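Local coordinates for arginase 1, mitochondrial (Arabidopsis thaliana, PDB 6VSU), which hydrolyses L-arginine to urea and L-ornithine with two manganese ions per subunit, and also converts agmatine to putrescine, at residues A42-L47 / E314-I319; R195-G200 / L235-G240. All coordinates share one frame; numbering follows the deposited sequence.

Contact 1 (A42-L47 / E314-I319); sequences ASTSLL and ELAAKI
Thr44, on the strand that starts at Ser43 in segment 42-47, meets Ala316 and Ile319, about one helical turn apart on the helix segment 314-319. The CA atoms of Thr44 and Ala316 lie only 5.5 Å apart, and the local axes come within 7.3 Å with their N-to-C directions at 141°, so the helix runs roughly back along the strand.

The polar part is centred on the Thr44 hydroxyl. With OG1 anti to the carbonyl carbon (chi1 -53°), the oxygen points at the last turn of the helix, where Thr44 OG1 sits 3.1 Å from Ala316 O. Thr44 OG1 is hydrogen-bonded to Ser320 OG just past the segment, and Ser320 OG is hydrogen-bonded to Ala316 O, so two hydroxyls and one carbonyl form a compact polar cluster.

Van der Waals contacts flank this cluster. The carbon-to-carbon one is made by Thr44 CG2, anti to the backbone N, which lies alongside the methyl of Ala316 at 3.9 Å from its CB. Two others set carbon against oxygen. Ile319 crosses Thr44 at about a right angle and brings its branch point in closely, with CB 3.2 Å from Thr44 OG1; at the start of the segment, the Ala42 methyl CB rests 3.6 Å from Ile319 O.

Leu315 and Ile319 extend the helix's cover to strands 131-136 and 285-291, while backbone bonding between Ala42 and Lys321 fastens the chain terminus beside the strand.

The chemistry implies close seating of the C-terminal helix on the parallel sheet of the arginase fold: the small Ala316 and Thr44 are consistent with the short approach between axes, Ile319 packs across Thr44, and the threonine supplies both a methyl for the apolar surface and a hydroxyl for the polar cluster at the last turn of the helix.

Contact 2 (R195-G200 / L235-G240); sequences RLLQVG and LKLGEG
Arg195 starts the contact by laying one face of its guanidinium over Leu237, whose CD2 is 3.7 Å from Arg195 NH2. A bend at chi3 (74°) brings the guanidinium over that methyl, and the two side chains cross at about a right angle. NH2 is too far from Lys236 O for a direct bond, at 4.0 Å; a water at the guanidinium edge and in its plane joins them, accepting from Arg195 NH2 at 3.0 Å and donating to Lys236 O at 2.9 Å. NH1 is held by a salt bridge to Glu218, and Asp159 ties the two backbones, its carboxylate oxygens accepting from Arg195 N and Gly238 N.

Two residues on, Leu197 also faces the 235-240 loop and divides its methyls between two leucines. Its CD2 reaches Leu235 CD2 tip to tip at 3.8 Å, while its CD1 lies 3.9 Å from Leu237 CD2, the same methyl that the guanidinium covers.

Leucine contacts thus fill the buried part of the contact, and the arginine with its water closes the more exposed margin. With no direct hydrogen bond between the segments, the loop is attached to strand 193-201 through apolar packing and bridging partners, not by extending the sheet.

In the fold
Both contacts lie against the same parallel sheet of the arginase fold, each on a strand second from an outer edge within the chain: 43-48 for contact 1 and 193-201 for contact 2. Contact 2 is nested in sequence inside the loop closed by contact 1; their centres are 18 Å apart, their nearest atoms about 7 Å. Contact 1 is wholly buried and seats a helix through Ala316, Ile319 and a threonine hydroxyl, whereas contact 2 joins an irregular loop to the strand by leucines from both segments and runs out to a more exposed side with an arginine and a bridging water. Leu281 is a neighbour of both: its carbonyl accepts from Lys318 NZ, and the Leu235 side chain packs on it.

Contact 1 (A42-L47 / E314-I319)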
ATOM      1  N   ALA E  42      17.508  13.818  36.841  1.00 27.35           N
ATOM      2  CA  ALA E  42      17.027  12.591  36.199  1.00 25.15           C
ATOM      3  C   ALA E  42      17.260  12.707  34.692  1.00 23.41           C
ATOM      4  O   ALA E  42      17.123  13.764  34.137  1.00 23.30           O
ATOM      5  CB  ALA E  42      15.567  12.347  36.529  1.00 24.70           C
ATOM      6  N   SER E  43      17.553  11.598  34.063  1.00 22.41           N
ATOM      7  CA  SER E  43      17.945  11.465  32.637  1.00 21.92           C
ATOM      8  C   SER E  43      17.279  10.206  32.105  1.00 20.29           C
ATOM      9  O   SER E  43      17.609   9.140  32.576  1.00 20.19           O
ATOM     10  CB  SER E  43      19.450  11.380  32.529  1.00 22.86           C
ATOM     11  OG  SER E  43      19.964  12.638  32.821  1.00 24.63           O
ATOM     12  N   THR E  44      16.328  10.371  31.220  1.00 19.70           N
ATOM     13  CA  THR E  44      15.667   9.270  30.486  1.00 18.84           C
ATOM     14  C   THR E  44      16.709   8.455  29.699  1.00 19.10           C
ATOM     15  O   THR E  44      17.546   9.019  28.956  1.00 19.68           O
ATOM     16  CB  THR E  44      14.641   9.830  29.515  1.00 18.25           C
ATOM     17  OG1 THR E  44      13.747  10.700  30.207  1.00 18.16           O
ATOM     18  CG2 THR E  44      13.880   8.700  28.874  1.00 17.81           C
ATOM     19  N   SER E  45      16.648   7.140  29.831  1.00 19.14           N
ATOM     20  CA  SER E  45      17.491   6.205  29.075  1.00 19.20           C
ATOM     21  C   SER E  45      16.583   5.131  28.506  1.00 18.63           C
ATOM     22  O   SER E  45      15.875   4.512  29.276  1.00 18.08           O
ATOM     23  CB  SER E  45      18.548   5.653  29.942  1.00 20.63           C
ATOM     24  OG  SER E  45      19.626   5.227  29.156  1.00 21.66           O
ATOM     25  N   LEU E  46      16.572   5.001  27.177  1.00 18.43           N
ATOM     26  CA  LEU E  46      15.742   4.023  26.453  1.00 17.67           C
ATOM     27  C   LEU E  46      16.289   2.629  26.687  1.00 17.85           C
ATOM     28  O   LEU E  46      17.508   2.446  26.733  1.00 19.99           O
ATOM     29  CB  LEU E  46      15.754   4.334  24.966  1.00 17.93           C
ATOM     30  CG  LEU E  46      15.339   5.741  24.573  1.00 18.68           C
ATOM     31  CD1 LEU E  46      15.236   5.839  23.045  1.00 19.25           C
ATOM     32  CD2 LEU E  46      14.016   6.125  25.195  1.00 18.19           C
ATOM     33  N   LEU E  47      15.402   1.688  26.870  1.00 17.26           N
ATOM     34  CA  LEU E  47      15.735   0.257  26.924  1.00 18.26           C
ATOM     35  C   LEU E  47      14.734  -0.489  26.048  1.00 17.97           C
ATOM     36  O   LEU E  47      13.553  -0.376  26.306  1.00 18.04           O
ATOM     37  CB  LEU E  47      15.668  -0.235  28.360  1.00 18.88           C
ATOM     38  CG  LEU E  47      15.921  -1.720  28.523  1.00 19.81           C
ATOM     39  CD1 LEU E  47      17.342  -2.064  28.155  1.00 21.23           C
ATOM     40  CD2 LEU E  47      15.640  -2.150  29.947  1.00 20.73           C
ATOM     41  N   GLU E 314       8.182  12.948  24.085  1.00 18.25           N
ATOM     42  CA  GLU E 314       7.407  13.738  25.075  1.00 18.33           C
ATOM     43  C   GLU E 314       7.599  13.140  26.476  1.00 17.97           C
ATOM     44  O   GLU E 314       7.776  13.905  27.404  1.00 17.59           O
ATOM     45  CB  GLU E 314       5.965  13.899  24.593  1.00 17.76           C
ATOM     46  CG  GLU E 314       5.852  14.760  23.346  1.00 17.84           C
ATOM     47  CD  GLU E 314       6.446  16.149  23.478  1.00 19.67           C
ATOM     48  OE1 GLU E 314       6.091  16.844  24.428  1.00 20.74           O
ATOM     49  OE2 GLU E 314       7.271  16.510  22.649  1.00 19.29           O
ATOM     50  N   LEU E 315       7.618  11.812  26.591  1.00 17.43           N
ATOM     51  CA  LEU E 315       7.840  11.159  27.894  1.00 17.11           C
ATOM     52  C   LEU E 315       9.241  11.513  28.378  1.00 18.02           C
ATOM     53  O   LEU E 315       9.480  11.687  29.614  1.00 18.43           O
ATOM     54  CB  LEU E 315       7.668   9.651  27.755  1.00 16.62           C
ATOM     55  CG  LEU E 315       6.229   9.153  27.743  1.00 17.23           C
ATOM     56  CD1 LEU E 315       6.181   7.661  27.370  1.00 17.29           C
ATOM     57  CD2 LEU E 315       5.509   9.365  29.088  1.00 18.15           C
ATOM     58  N   ALA E 316      10.207  11.484  27.470  1.00 17.91           N
ATOM     59  CA  ALA E 316      11.596  11.757  27.837  1.00 18.09           C
ATOM     60  C   ALA E 316      11.629  13.170  28.435  1.00 18.87           C
ATOM     61  O   ALA E 316      12.340  13.364  29.390  1.00 18.75           O
ATOM     62  CB  ALA E 316      12.511  11.634  26.638  1.00 17.81           C
ATOM     63  N   ALA E 317      10.923  14.127  27.825  1.00 19.48           N
ATOM     64  CA  ALA E 317      10.968  15.541  28.267  1.00 20.76           C
ATOM     65  C   ALA E 317      10.390  15.640  29.676  1.00 21.36           C
ATOM     66  O   ALA E 317      10.815  16.508  30.425  1.00 22.81           O
ATOM     67  CB  ALA E 317      10.217  16.426  27.298  1.00 20.55           C
ATOM     68  N   LYS E 318       9.493  14.719  30.021  1.00 21.23           N
ATOM     69  CA  LYS E 318       8.829  14.699  31.331  1.00 22.01           C
ATOM     70  C   LYS E 318       9.666  13.958  32.383  1.00 21.73           C
ATOM     71  O   LYS E 318       9.624  14.325  33.588  1.00 21.59           O
ATOM     72  CB  LYS E 318       7.478  14.024  31.143  1.00 22.00           C
ATOM     73  CG  LYS E 318       6.590  14.101  32.348  1.00 23.64           C
ATOM     74  CD  LYS E 318       5.140  13.884  32.009  1.00 23.95           C
ATOM     75  CE  LYS E 318       4.244  14.316  33.154  1.00 23.68           C
ATOM     76  NZ  LYS E 318       3.999  15.757  33.059  1.00 25.11           N
ATOM     77  N   ILE E 319      10.294  12.860  31.994  1.00 20.75           N
ATOM     78  CA  ILE E 319      11.118  12.066  32.942  1.00 20.83           C
ATOM     79  C   ILE E 319      12.392  12.881  33.270  1.00 21.43           C
ATOM     80  O   ILE E 319      12.754  12.960  34.442  1.00 21.53           O
ATOM     81  CB  ILE E 319      11.357  10.652  32.369  1.00 20.58           C
ATOM     82  CG1 ILE E 319      10.026   9.889  32.280  1.00 19.97           C
ATOM     83  CG2 ILE E 319      12.438   9.879  33.144  1.00 20.75           C
ATOM     84  CD1 ILE E 319      10.136   8.596  31.499  1.00 19.76           C
TER

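Contact 2 (R195-G200 / L235-G240)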
ATOM      1  N   ARG E 195      -2.265   3.203  43.129  1.00 24.63           N
ATOM      2  CA  ARG E 195      -3.338   3.494  42.147  1.00 24.26           C
ATOM      3  C   ARG E 195      -2.907   2.989  40.763  1.00 22.68           C
ATOM      4  O   ARG E 195      -1.705   3.142  40.424  1.00 21.31           O
ATOM      5  CB  ARG E 195      -3.632   4.984  42.113  1.00 24.69           C
ATOM      6  CG  ARG E 195      -4.178   5.498  43.439  1.00 27.73           C
ATOM      7  CD  ARG E 195      -4.389   6.973  43.333  1.00 28.88           C
ATOM      8  NE  ARG E 195      -5.567   7.332  42.525  1.00 29.83           N
ATOM      9  CZ  ARG E 195      -5.882   8.577  42.150  1.00 29.81           C
ATOM     10  NH1 ARG E 195      -6.995   8.808  41.462  1.00 29.38           N
ATOM     11  NH2 ARG E 195      -5.115   9.589  42.542  1.00 29.98           N
ATOM     12  N   LEU E 196      -3.849   2.368  40.057  1.00 21.83           N
ATOM     13  CA  LEU E 196      -3.816   2.095  38.611  1.00 21.42           C
ATOM     14  C   LEU E 196      -5.010   2.796  37.963  1.00 22.12           C
ATOM     15  O   LEU E 196      -6.168   2.410  38.233  1.00 21.72           O
ATOM     16  CB  LEU E 196      -3.870   0.590  38.372  1.00 21.31           C
ATOM     17  CG  LEU E 196      -3.888   0.126  36.909  1.00 20.17           C
ATOM     18  CD1 LEU E 196      -2.697   0.617  36.140  1.00 19.27           C
ATOM     19  CD2 LEU E 196      -3.959  -1.398  36.840  1.00 20.41           C
ATOM     20  N   LEU E 197      -4.700   3.840  37.192  1.00 21.90           N
ATOM     21  CA  LEU E 197      -5.660   4.552  36.346  1.00 21.95           C
ATOM     22  C   LEU E 197      -5.466   4.048  34.911  1.00 21.06           C
ATOM     23  O   LEU E 197      -4.322   4.174  34.377  1.00 19.57           O
ATOM     24  CB  LEU E 197      -5.360   6.038  36.391  1.00 22.92           C
ATOM     25  CG  LEU E 197      -5.950   6.785  37.564  1.00 25.08           C
ATOM     26  CD1 LEU E 197      -5.150   6.476  38.821  1.00 26.45           C
ATOM     27  CD2 LEU E 197      -6.019   8.299  37.294  1.00 24.72           C
ATOM     28  N   GLN E 198      -6.531   3.451  34.369  1.00 20.88           N
ATOM     29  CA  GLN E 198      -6.610   2.903  32.995  1.00 20.69           C
ATOM     30  C   GLN E 198      -7.470   3.884  32.207  1.00 20.18           C
ATOM     31  O   GLN E 198      -8.559   4.153  32.636  1.00 20.31           O
ATOM     32  CB  GLN E 198      -7.191   1.486  33.068  1.00 21.70           C
ATOM     33  CG  GLN E 198      -6.262   0.582  33.857  1.00 21.75           C
ATOM     34  CD  GLN E 198      -6.653  -0.858  33.662  1.00 22.85           C
ATOM     35  OE1 GLN E 198      -7.833  -1.212  33.792  1.00 24.95           O
ATOM     36  NE2 GLN E 198      -5.665  -1.692  33.391  1.00 21.09           N
ATOM     37  N   VAL E 199      -6.890   4.478  31.171  1.00 19.41           N
ATOM     38  CA  VAL E 199      -7.487   5.558  30.356  1.00 19.08           C
ATOM     39  C   VAL E 199      -7.492   5.149  28.887  1.00 18.17           C
ATOM     40  O   VAL E 199      -6.459   4.727  28.385  1.00 17.68           O
ATOM     41  CB  VAL E 199      -6.723   6.877  30.565  1.00 18.47           C
ATOM     42  CG1 VAL E 199      -7.391   7.973  29.743  1.00 18.36           C
ATOM     43  CG2 VAL E 199      -6.681   7.205  32.046  1.00 19.11           C
ATOM     44  N   GLY E 200      -8.621   5.382  28.233  1.00 18.50           N
ATOM     45  CA  GLY E 200      -8.860   5.072  26.816  1.00 18.53           C
ATOM     46  C   GLY E 200      -9.472   3.728  26.588  1.00 18.69           C
ATOM     47  O   GLY E 200      -9.571   3.332  25.429  1.00 18.33           O
ATOM     48  N   LEU E 235      -4.587  15.468  35.812  1.00 24.82           N
ATOM     49  CA  LEU E 235      -4.205  14.382  36.768  1.00 24.91           C
ATOM     50  C   LEU E 235      -3.069  14.830  37.699  1.00 25.65           C
ATOM     51  O   LEU E 235      -2.173  15.559  37.253  1.00 25.39           O
ATOM     52  CB  LEU E 235      -3.826  13.125  35.996  1.00 23.75           C
ATOM     53  CG  LEU E 235      -5.024  12.465  35.333  1.00 24.36           C
ATOM     54  CD1 LEU E 235      -4.609  11.349  34.419  1.00 23.87           C
ATOM     55  CD2 LEU E 235      -5.995  11.950  36.385  1.00 25.87           C
ATOM     56  N   LYS E 236      -3.117  14.360  38.940  1.00 26.86           N
ATOM     57  CA  LYS E 236      -2.043  14.441  39.947  1.00 28.52           C
ATOM     58  C   LYS E 236      -1.843  13.031  40.500  1.00 27.23           C
ATOM     59  O   LYS E 236      -2.820  12.515  41.073  1.00 28.52           O
ATOM     60  CB  LYS E 236      -2.396  15.427  41.048  1.00 32.36           C
ATOM     61  CG  LYS E 236      -2.673  16.829  40.524  1.00 37.56           C
ATOM     62  CD  LYS E 236      -3.376  17.827  41.485  1.00 42.89           C
ATOM     63  CE  LYS E 236      -4.457  18.691  40.819  1.00 48.50           C
ATOM     64  NZ  LYS E 236      -5.601  17.912  40.226  1.00 48.95           N
ATOM     65  N   LEU E 237      -0.634  12.461  40.356  1.00 24.88           N
ATOM     66  CA  LEU E 237      -0.320  11.075  40.786  1.00 24.33           C
ATOM     67  C   LEU E 237       1.002  11.007  41.553  1.00 23.62           C
ATOM     68  O   LEU E 237       1.766  11.935  41.470  1.00 23.56           O
ATOM     69  CB  LEU E 237      -0.324  10.142  39.564  1.00 22.80           C
ATOM     70  CG  LEU E 237      -1.668  10.025  38.847  1.00 22.85           C
ATOM     71  CD1 LEU E 237      -1.512   9.187  37.606  1.00 22.15           C
ATOM     72  CD2 LEU E 237      -2.750   9.407  39.742  1.00 23.75           C
ATOM     73  N   GLY E 238       1.158   9.953  42.351  1.00 23.50           N
ATOM     74  CA  GLY E 238       2.409   9.592  43.047  1.00 24.30           C
ATOM     75  C   GLY E 238       2.661  10.312  44.360  1.00 25.42           C
ATOM     76  O   GLY E 238       3.564   9.875  45.018  1.00 25.82           O
ATOM     77  N   GLU E 239       1.926  11.359  44.741  1.00 26.81           N
ATOM     78  CA  GLU E 239       2.105  12.005  46.082  1.00 29.11           C
ATOM     79  C   GLU E 239       2.076  10.922  47.183  1.00 28.24           C
ATOM     80  O   GLU E 239       1.127  10.144  47.231  1.00 26.20           O
ATOM     81  CB  GLU E 239       1.048  13.072  46.349  1.00 32.04           C
ATOM     82  CG  GLU E 239       1.326  13.932  47.557  1.00 36.60           C
ATOM     83  CD  GLU E 239       0.182  14.843  48.008  1.00 41.44           C
ATOM     84  OE1 GLU E 239       0.438  15.797  48.713  1.00 46.93           O
ATOM     85  OE2 GLU E 239      -0.986  14.566  47.700  1.00 48.23           O
ATOM     86  N   GLY E 240       3.175  10.865  47.960  1.00 28.22           N
ATOM     87  CA  GLY E 240       3.389  10.008  49.126  1.00 28.89           C
ATOM     88  C   GLY E 240       3.983   8.651  48.799  1.00 27.87           C
ATOM     89  O   GLY E 240       4.197   7.930  49.734  1.00 28.44           O
TER
HETATM   90  O   HOH W   1      -5.451  12.553  42.334  1.00 37.82           O